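Local coordinates for protein aminotransferase, class III (Thermomicrobium roseum, PDB 6IO1) that acts as a thermostable (S)-enantioselective omega-transaminase, a class III aminotransferase that probably moves amino groups between substrates by way of its pyridoxal 5'-phosphate cofactor, at residues E41-W46 against R432-V437; N62-H67 against F266-T271. All coordinates share one frame; numbering follows the deposited sequence.

Contact 1 (E41-W46 against R432-V437); sequences EGVWVW and RAECDV
Val43 and Trp44 present a methyl group and an indole to the side chain of Glu434, which leans out from the first turn of helix 432-450. Val43 CG2 reaches the carboxylate carbon, 3.5 Å from Glu434 CD. The same methyl, set between the backbone N and the carbonyl carbon of its own residue, also lies over one face of the Trp44 ring, offset toward the rim, so it is wedged between indole and carboxylate. Ring and carboxylate planes stand 80° apart. Trp44 NE1 stays 3.6 Å from Glu434 OE2, and water spans that interval: one molecule accepts from Trp44 NE1 at 3.1 Å and gives a longer bond, 3.2 Å, to Glu434 OE2. A second water accepts from Val43 N and donates to Glu434 OE2 at 2.7 Å, so two waters grip this one oxygen. The other, OE1, is bonded to Ser431 N at the start of the helix, as in the glutamate half of a capping box, and with the waters on OE2 this helps to set the rotation of the carboxylate. Further along the helix, Val437 CG1 meets the far edge of the indole near its plane, 4.0 Å from Trp44 CH2, while Arg52 makes a cation-pi contact with the ring. An alanine in place of Glu434 would probably leave both waters without their shared acceptor, the Ser431 amide without its side-chain partner, and Val43 CG2 less covered. Glu41 to Trp44 form a type II' turn, with paired backbone bonds between the two end residues and Gly42 at positive phi. It is the tight two-residue connection of a beta hairpin, strands 35-41 and 44-47, here docked by its tip and first strand residue against the C-terminal helix of a class III aminotransferase.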
ATOM      1  N   GLU B  41      -5.213 -17.609 -18.772  1.00 16.37           N
ATOM      2  CA  GLU B  41      -6.637 -17.864 -18.959  1.00 17.24           C
ATOM      3  C   GLU B  41      -7.068 -18.944 -17.981  1.00 15.82           C
ATOM      4  O   GLU B  41      -6.432 -19.999 -17.903  1.00 14.50           O
ATOM      5  CB  GLU B  41      -6.952 -18.294 -20.398  1.00 19.01           C
ATOM      6  CG  GLU B  41      -8.421 -18.149 -20.792  1.00 21.85           C
ATOM      7  CD  GLU B  41      -9.308 -19.232 -20.200  1.00 21.98           C
ATOM      8  OE1 GLU B  41      -8.852 -20.390 -20.100  1.00 20.09           O
ATOM      9  OE2 GLU B  41     -10.461 -18.923 -19.829  1.00 26.86           O
ATOM     10  N   GLY B  42      -8.154 -18.688 -17.263  1.00 15.45           N
ATOM     11  CA  GLY B  42      -8.617 -19.632 -16.257  1.00 17.32           C
ATOM     12  C   GLY B  42      -7.534 -19.883 -15.226  1.00 14.84           C
ATOM     13  O   GLY B  42      -7.010 -18.954 -14.602  1.00 14.12           O
ATOM     14  N   VAL B  43      -7.184 -21.156 -15.043  1.00 12.88           N
ATOM     15  CA  VAL B  43      -6.159 -21.553 -14.086  1.00 13.74           C
ATOM     16  C   VAL B  43      -4.794 -21.702 -14.751  1.00 14.80           C
ATOM     17  O   VAL B  43      -3.841 -22.154 -14.109  1.00 16.03           O
ATOM     18  CB  VAL B  43      -6.552 -22.850 -13.362  1.00 16.85           C
ATOM     19  CG1 VAL B  43      -7.954 -22.736 -12.781  1.00 17.98           C
ATOM     20  CG2 VAL B  43      -6.454 -24.039 -14.309  1.00 17.15           C
ATOM     21  N   TRP B  44      -4.679 -21.323 -16.020  1.00 16.51           N
ATOM     22  CA  TRP B  44      -3.483 -21.557 -16.813  1.00 14.95           C
ATOM     23  C   TRP B  44      -2.730 -20.258 -17.052  1.00 13.72           C
ATOM     24  O   TRP B  44      -3.338 -19.198 -17.227  1.00 13.97           O
ATOM     25  CB  TRP B  44      -3.840 -22.195 -18.159  1.00 15.19           C
ATOM     26  CG  TRP B  44      -4.616 -23.460 -18.024  1.00 15.46           C
ATOM     27  CD1 TRP B  44      -5.950 -23.633 -18.247  1.00 16.92           C
ATOM     28  CD2 TRP B  44      -4.105 -24.736 -17.629  1.00 16.74           C
ATOM     29  NE1 TRP B  44      -6.301 -24.941 -18.016  1.00 18.19           N
ATOM     30  CE2 TRP B  44      -5.186 -25.639 -17.635  1.00 17.25           C
ATOM     31  CE3 TRP B  44      -2.837 -25.203 -17.270  1.00 16.48           C
ATOM     32  CZ2 TRP B  44      -5.037 -26.982 -17.297  1.00 20.05           C
ATOM     33  CZ3 TRP B  44      -2.691 -26.534 -16.935  1.00 18.04           C
ATOM     34  CH2 TRP B  44      -3.785 -27.409 -16.950  1.00 20.85           C
ATOM     35  N   VAL B  45      -1.400 -20.358 -17.073  1.00 16.23           N
ATOM     36  CA  VAL B  45      -0.519 -19.256 -17.430  1.00 15.18           C
ATOM     37  C   VAL B  45       0.543 -19.798 -18.376  1.00 13.41           C
ATOM     38  O   VAL B  45       0.793 -21.002 -18.442  1.00 15.10           O
ATOM     39  CB  VAL B  45       0.143 -18.591 -16.201  1.00 13.09           C
ATOM     40  CG1 VAL B  45      -0.896 -17.857 -15.364  1.00 15.46           C
ATOM     41  CG2 VAL B  45       0.874 -19.629 -15.365  1.00 14.76           C
ATOM     42  N   TRP B  46       1.136 -18.901 -19.152  1.00 14.48           N
ATOM     43  CA  TRP B  46       2.184 -19.271 -20.095  1.00 14.80           C
ATOM     44  C   TRP B  46       3.403 -18.392 -19.868  1.00 14.16           C
ATOM     45  O   TRP B  46       3.270 -17.190 -19.618  1.00 15.33           O
ATOM     46  CB  TRP B  46       1.702 -19.146 -21.544  1.00 15.37           C
ATOM     47  CG  TRP B  46       0.727 -20.213 -21.949  1.00 17.20           C
ATOM     48  CD1 TRP B  46       1.005 -21.362 -22.631  1.00 16.67           C
ATOM     49  CD2 TRP B  46      -0.683 -20.226 -21.699  1.00 16.97           C
ATOM     50  NE1 TRP B  46      -0.145 -22.090 -22.821  1.00 17.33           N
ATOM     51  CE2 TRP B  46      -1.196 -21.414 -22.257  1.00 17.54           C
ATOM     52  CE3 TRP B  46      -1.562 -19.349 -21.057  1.00 18.24           C
ATOM     53  CZ2 TRP B  46      -2.547 -21.748 -22.192  1.00 18.79           C
ATOM     54  CZ3 TRP B  46      -2.904 -19.681 -20.993  1.00 17.68           C
ATOM     55  CH2 TRP B  46      -3.383 -20.870 -21.558  1.00 18.12           C
ATOM     56  N   ARG B 432     -12.337 -30.482 -11.868  1.00 20.79           N
ATOM     57  CA  ARG B 432     -11.842 -31.839 -11.512  1.00 22.56           C
ATOM     58  C   ARG B 432     -10.606 -32.211 -12.347  1.00 23.18           C
ATOM     59  O   ARG B 432      -9.650 -32.742 -11.748  1.00 23.55           O
ATOM     60  CB  ARG B 432     -12.958 -32.870 -11.710  1.00 32.35           C
ATOM     61  CG  ARG B 432     -12.607 -34.267 -11.217  1.00 35.28           C
ATOM     62  CD  ARG B 432     -13.762 -35.240 -11.364  1.00 35.96           C
ATOM     63  NE  ARG B 432     -13.446 -36.561 -10.840  1.00 41.91           N
ATOM     64  CZ  ARG B 432     -13.666 -36.946  -9.588  1.00 48.44           C
ATOM     65  NH1 ARG B 432     -14.205 -36.105  -8.722  1.00 49.76           N
ATOM     66  NH2 ARG B 432     -13.345 -38.169  -9.206  1.00 50.43           N
ATOM     67  N   ALA B 433     -10.592 -31.920 -13.660  1.00 23.80           N
ATOM     68  CA  ALA B 433      -9.449 -32.314 -14.463  1.00 22.98           C
ATOM     69  C   ALA B 433      -8.234 -31.477 -14.115  1.00 20.37           C
ATOM     70  O   ALA B 433      -7.121 -32.004 -13.988  1.00 22.96           O
ATOM     71  CB  ALA B 433      -9.798 -32.201 -15.945  1.00 22.45           C
ATOM     72  N   GLU B 434      -8.434 -30.178 -13.919  1.00 20.63           N
ATOM     73  CA  GLU B 434      -7.336 -29.320 -13.497  1.00 19.45           C
ATOM     74  C   GLU B 434      -6.839 -29.699 -12.102  1.00 19.10           C
ATOM     75  O   GLU B 434      -5.634 -29.633 -11.824  1.00 19.79           O
ATOM     76  CB  GLU B 434      -7.789 -27.864 -13.560  1.00 19.74           C
ATOM     77  CG  GLU B 434      -8.261 -27.481 -14.960  1.00 18.67           C
ATOM     78  CD  GLU B 434      -9.121 -26.235 -14.989  1.00 17.91           C
ATOM     79  OE1 GLU B 434      -9.670 -25.862 -13.933  1.00 19.82           O
ATOM     80  OE2 GLU B 434      -9.248 -25.630 -16.074  1.00 22.07           O
ATOM     81  N   CYS B 435      -7.750 -30.119 -11.217  1.00 19.70           N
ATOM     82  CA  CYS B 435      -7.327 -30.609  -9.909  1.00 18.39           C
ATOM     83  C   CYS B 435      -6.434 -31.834 -10.047  1.00 18.87           C
ATOM     84  O   CYS B 435      -5.440 -31.965  -9.326  1.00 19.55           O
ATOM     85  CB  CYS B 435      -8.539 -30.934  -9.033  1.00 19.03           C
ATOM     86  SG  CYS B 435      -9.321 -29.505  -8.256  1.00 21.60           S
ATOM     87  N   ASP B 436      -6.779 -32.747 -10.959  1.00 19.19           N
ATOM     88  CA  ASP B 436      -5.945 -33.925 -11.185  1.00 20.15           C
ATOM     89  C   ASP B 436      -4.582 -33.535 -11.734  1.00 20.30           C
ATOM     90  O   ASP B 436      -3.557 -34.127 -11.364  1.00 21.01           O
ATOM     91  CB  ASP B 436      -6.629 -34.882 -12.156  1.00 24.57           C
ATOM     92  CG  ASP B 436      -7.793 -35.602 -11.536  1.00 26.42           C
ATOM     93  OD1 ASP B 436      -7.879 -35.632 -10.291  1.00 26.12           O
ATOM     94  OD2 ASP B 436      -8.619 -36.157 -12.290  1.00 26.27           O
ATOM     95  N   VAL B 437      -4.556 -32.551 -12.634  1.00 20.46           N
ATOM     96  CA  VAL B 437      -3.285 -32.056 -13.155  1.00 20.09           C
ATOM     97  C   VAL B 437      -2.421 -31.550 -12.009  1.00 19.46           C
ATOM     98  O   VAL B 437      -1.250 -31.929 -11.871  1.00 21.94           O
ATOM     99  CB  VAL B 437      -3.527 -30.960 -14.209  1.00 20.19           C
ATOM    100  CG1 VAL B 437      -2.218 -30.288 -14.584  1.00 20.37           C
ATOM    101  CG2 VAL B 437      -4.216 -31.548 -15.429  1.00 19.72           C
TER
HETATM  102  O   HOH W   1      -9.271 -22.963 -16.408  1.00 20.99           O
HETATM  103  O   HOH W   2      -8.895 -26.016 -19.228  1.00 53.58           O

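Contact 2 (N62-H67 against F266-T271); sequences NVNIGH and FGRTGT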
ATOM      1  N   ASN B  62      -4.879 -14.826  -4.725  1.00 14.44           N
ATOM      2  CA  ASN B  62      -5.795 -13.729  -5.022  1.00 13.22           C
ATOM      3  C   ASN B  62      -6.550 -13.813  -6.343  1.00 13.48           C
ATOM      4  O   ASN B  62      -7.583 -13.148  -6.459  1.00 15.34           O
ATOM      5  CB  ASN B  62      -5.053 -12.382  -4.977  1.00 16.06           C
ATOM      6  CG  ASN B  62      -3.853 -12.335  -5.894  1.00 14.62           C
ATOM      7  OD1 ASN B  62      -3.331 -13.365  -6.313  1.00 14.98           O
ATOM      8  ND2 ASN B  62      -3.398 -11.126  -6.204  1.00 14.82           N
ATOM      9  N   VAL B  63      -6.116 -14.606  -7.321  1.00 13.65           N
ATOM     10  CA  VAL B  63      -6.835 -14.651  -8.593  1.00 15.16           C
ATOM     11  C   VAL B  63      -7.997 -15.629  -8.465  1.00 14.32           C
ATOM     12  O   VAL B  63      -7.968 -16.731  -9.023  1.00 14.89           O
ATOM     13  CB  VAL B  63      -5.904 -15.021  -9.763  1.00 14.54           C
ATOM     14  CG1 VAL B  63      -6.619 -14.824 -11.093  1.00 13.47           C
ATOM     15  CG2 VAL B  63      -4.645 -14.172  -9.721  1.00 16.37           C
ATOM     16  N   ASN B  64      -9.024 -15.226  -7.713  1.00 16.76           N
ATOM     17  CA  ASN B  64     -10.083 -16.153  -7.323  1.00 16.11           C
ATOM     18  C   ASN B  64     -10.952 -16.577  -8.504  1.00 14.47           C
ATOM     19  O   ASN B  64     -11.280 -17.761  -8.637  1.00 18.22           O
ATOM     20  CB  ASN B  64     -10.929 -15.527  -6.215  1.00 14.35           C
ATOM     21  CG  ASN B  64     -10.183 -15.447  -4.896  1.00 16.57           C
ATOM     22  OD1 ASN B  64      -8.969 -15.645  -4.846  1.00 16.05           O
ATOM     23  ND2 ASN B  64     -10.906 -15.159  -3.821  1.00 16.33           N
ATOM     24  N   ILE B  65     -11.347 -15.635  -9.371  1.00 13.39           N
ATOM     25  CA  ILE B  65     -12.221 -15.984 -10.490  1.00 15.32           C
ATOM     26  C   ILE B  65     -11.444 -16.403 -11.731  1.00 15.07           C
ATOM     27  O   ILE B  65     -12.059 -16.672 -12.772  1.00 16.22           O
ATOM     28  CB  ILE B  65     -13.183 -14.833 -10.854  1.00 15.01           C
ATOM     29  CG1 ILE B  65     -12.436 -13.687 -11.539  1.00 15.45           C
ATOM     30  CG2 ILE B  65     -13.930 -14.349  -9.620  1.00 16.20           C
ATOM     31  CD1 ILE B  65     -13.355 -12.636 -12.130  1.00 15.22           C
ATOM     32  N   GLY B  66     -10.119 -16.471 -11.655  1.00 14.33           N
ATOM     33  CA  GLY B  66      -9.313 -16.927 -12.768  1.00 15.98           C
ATOM     34  C   GLY B  66      -8.867 -15.799 -13.681  1.00 13.51           C
ATOM     35  O   GLY B  66      -9.329 -14.659 -13.604  1.00 14.96           O
ATOM     36  N   HIS B  67      -7.938 -16.141 -14.569  1.00 14.93           N
ATOM     37  CA  HIS B  67      -7.388 -15.176 -15.506  1.00 15.52           C
ATOM     38  C   HIS B  67      -8.305 -15.014 -16.718  1.00 15.40           C
ATOM     39  O   HIS B  67      -9.157 -15.859 -17.008  1.00 16.67           O
ATOM     40  CB  HIS B  67      -5.998 -15.607 -15.980  1.00 15.93           C
ATOM     41  CG  HIS B  67      -5.006 -15.810 -14.875  1.00 13.71           C
ATOM     42  ND1 HIS B  67      -4.416 -14.762 -14.201  1.00 13.98           N
ATOM     43  CD2 HIS B  67      -4.482 -16.941 -14.347  1.00 13.45           C
ATOM     44  CE1 HIS B  67      -3.580 -15.240 -13.296  1.00 13.12           C
ATOM     45  NE2 HIS B  67      -3.601 -16.559 -13.363  1.00 14.74           N
ATOM     46  N   PHE B 266     -13.708 -13.691   0.420  1.00 15.80           N
ATOM     47  CA  PHE B 266     -14.252 -13.791  -0.933  1.00 17.26           C
ATOM     48  C   PHE B 266     -14.122 -15.207  -1.501  1.00 17.51           C
ATOM     49  O   PHE B 266     -13.646 -15.416  -2.619  1.00 15.48           O
ATOM     50  CB  PHE B 266     -13.617 -12.743  -1.849  1.00 15.11           C
ATOM     51  CG  PHE B 266     -13.849 -11.332  -1.382  1.00 14.47           C
ATOM     52  CD1 PHE B 266     -14.999 -10.650  -1.744  1.00 14.71           C
ATOM     53  CD2 PHE B 266     -12.933 -10.698  -0.559  1.00 15.74           C
ATOM     54  CE1 PHE B 266     -15.224  -9.357  -1.307  1.00 14.19           C
ATOM     55  CE2 PHE B 266     -13.152  -9.406  -0.118  1.00 14.44           C
ATOM     56  CZ  PHE B 266     -14.299  -8.736  -0.493  1.00 15.58           C
ATOM     57  N   GLY B 267     -14.558 -16.185  -0.706  1.00 15.59           N
ATOM     58  CA  GLY B 267     -14.877 -17.513  -1.192  1.00 14.91           C
ATOM     59  C   GLY B 267     -13.818 -18.592  -1.082  1.00 15.18           C
ATOM     60  O   GLY B 267     -14.096 -19.730  -1.474  1.00 17.05           O
ATOM     61  N   ARG B 268     -12.625 -18.298  -0.559  1.00 15.80           N
ATOM     62  CA  ARG B 268     -11.555 -19.294  -0.613  1.00 17.34           C
ATOM     63  C   ARG B 268     -11.837 -20.501   0.280  1.00 16.73           C
ATOM     64  O   ARG B 268     -11.497 -21.633  -0.083  1.00 17.48           O
ATOM     65  CB  ARG B 268     -10.211 -18.662  -0.248  1.00 15.75           C
ATOM     66  CG  ARG B 268      -9.039 -19.623  -0.432  1.00 16.57           C
ATOM     67  CD  ARG B 268      -7.746 -18.914  -0.809  1.00 17.40           C
ATOM     68  NE  ARG B 268      -7.792 -18.318  -2.143  1.00 16.04           N
ATOM     69  CZ  ARG B 268      -7.589 -18.988  -3.274  1.00 13.39           C
ATOM     70  NH1 ARG B 268      -7.337 -20.290  -3.244  1.00 15.74           N
ATOM     71  NH2 ARG B 268      -7.647 -18.357  -4.439  1.00 15.13           N
ATOM     72  N   THR B 269     -12.458 -20.296   1.440  1.00 17.39           N
ATOM     73  CA  THR B 269     -12.623 -21.373   2.413  1.00 19.20           C
ATOM     74  C   THR B 269     -13.860 -22.234   2.177  1.00 21.01           C
ATOM     75  O   THR B 269     -14.069 -23.202   2.916  1.00 20.40           O
ATOM     76  CB  THR B 269     -12.676 -20.806   3.836  1.00 18.59           C
ATOM     77  OG1 THR B 269     -13.880 -20.047   4.007  1.00 21.36           O
ATOM     78  CG2 THR B 269     -11.473 -19.918   4.105  1.00 19.50           C
ATOM     79  N   GLY B 270     -14.675 -21.918   1.176  1.00 18.89           N
ATOM     80  CA  GLY B 270     -15.926 -22.614   0.941  1.00 20.13           C
ATOM     81  C   GLY B 270     -17.148 -21.809   1.319  1.00 21.72           C
ATOM     82  O   GLY B 270     -18.270 -22.220   0.998  1.00 22.70           O
ATOM     83  N   THR B 271     -16.959 -20.680   1.995  1.00 19.94           N
ATOM     84  CA  THR B 271     -17.988 -19.681   2.224  1.00 19.54           C
ATOM     85  C   THR B 271     -17.437 -18.350   1.739  1.00 18.70           C
ATOM     86  O   THR B 271     -16.242 -18.223   1.461  1.00 19.72           O
ATOM     87  CB  THR B 271     -18.386 -19.581   3.703  1.00 22.52           C
ATOM     88  OG1 THR B 271     -17.226 -19.287   4.488  1.00 20.79           O
ATOM     89  CG2 THR B 271     -19.005 -20.886   4.185  1.00 24.95           C
TER
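Asn64 and Arg268 join two buried loops beside the cofactor pocket: segment 62-67 follows helix 58-61, and segment 266-271 comes soon after the pocket residues Asp260, Val262 and Ile263. The neighbouring Asn62 touches Lys289, another pocket residue. The Asn64 amide works with both ends. Its OD1 accepts a bond from Arg268 NH2 at 3.0 Å, fairly straight with an N-H...O angle of 157°. The donor approaches from above the carbonyl plane, 55° out of it, while OD1 lies at the guanidinium edge, tilted modestly from that plane; amide and guanidinium are turned 70° against each other. On the other branch, Asn64 ND2 gives a weak, bent bond to Phe266 O, also 3.0 Å long. Arg268 leaves its backbone with CG anti to N, then bends at chi2 and chi3, which brings the guanidinium back across to the asparagine. Its NH1 is taken by Pro426 O, so a carbonyl from elsewhere in the chain helps to hold the group. Phe266 meets Asn64 through its backbone oxygen and through CB, 4.1 Å from Asn64 ND2; beyond CB the ring turns away to Leu338 and Leu341 and packs edge-to-face with Phe273. Gly267, whose positive phi suits glycine, opens the type I turn that runs to Gly270 and carries Arg268. Asn62, Val63 and His67 also pack against Phe85 of the second subunit. Donor and acceptor are matched at each end of the amide: a flipped Asn64 would probably set its NH2 against the guanidinium and its oxygen against the Phe266 carbonyl, so the bond to OD1, backed by the weak one from ND2, probably favours one amide orientation and gives a buried positive charge a neutral, polar partner.

Contacts 1 and 2 have centres 14 Å apart and meet through His67, the last residue of segment 62-67. Gly42 O in the hairpin turn probably accepts a hydrogen bond from His67 N, at 3.0 Å, and Val45 CG1 lies 3.6 Å from His67 NE2, which itself bonds Asp55. A second thread is the stretch Pro426 to Leu428: Pro427 packs on Val43 of contact 1, while Pro426 and Leu428 adjoin Arg268 and Asn64 of contact 2. Contact 1 is peripheral, about 21 Å from the chain's centre to its own, against about 11 Å for contact 2, whose Asn62 side chain is about 8 Å from the bound PMP.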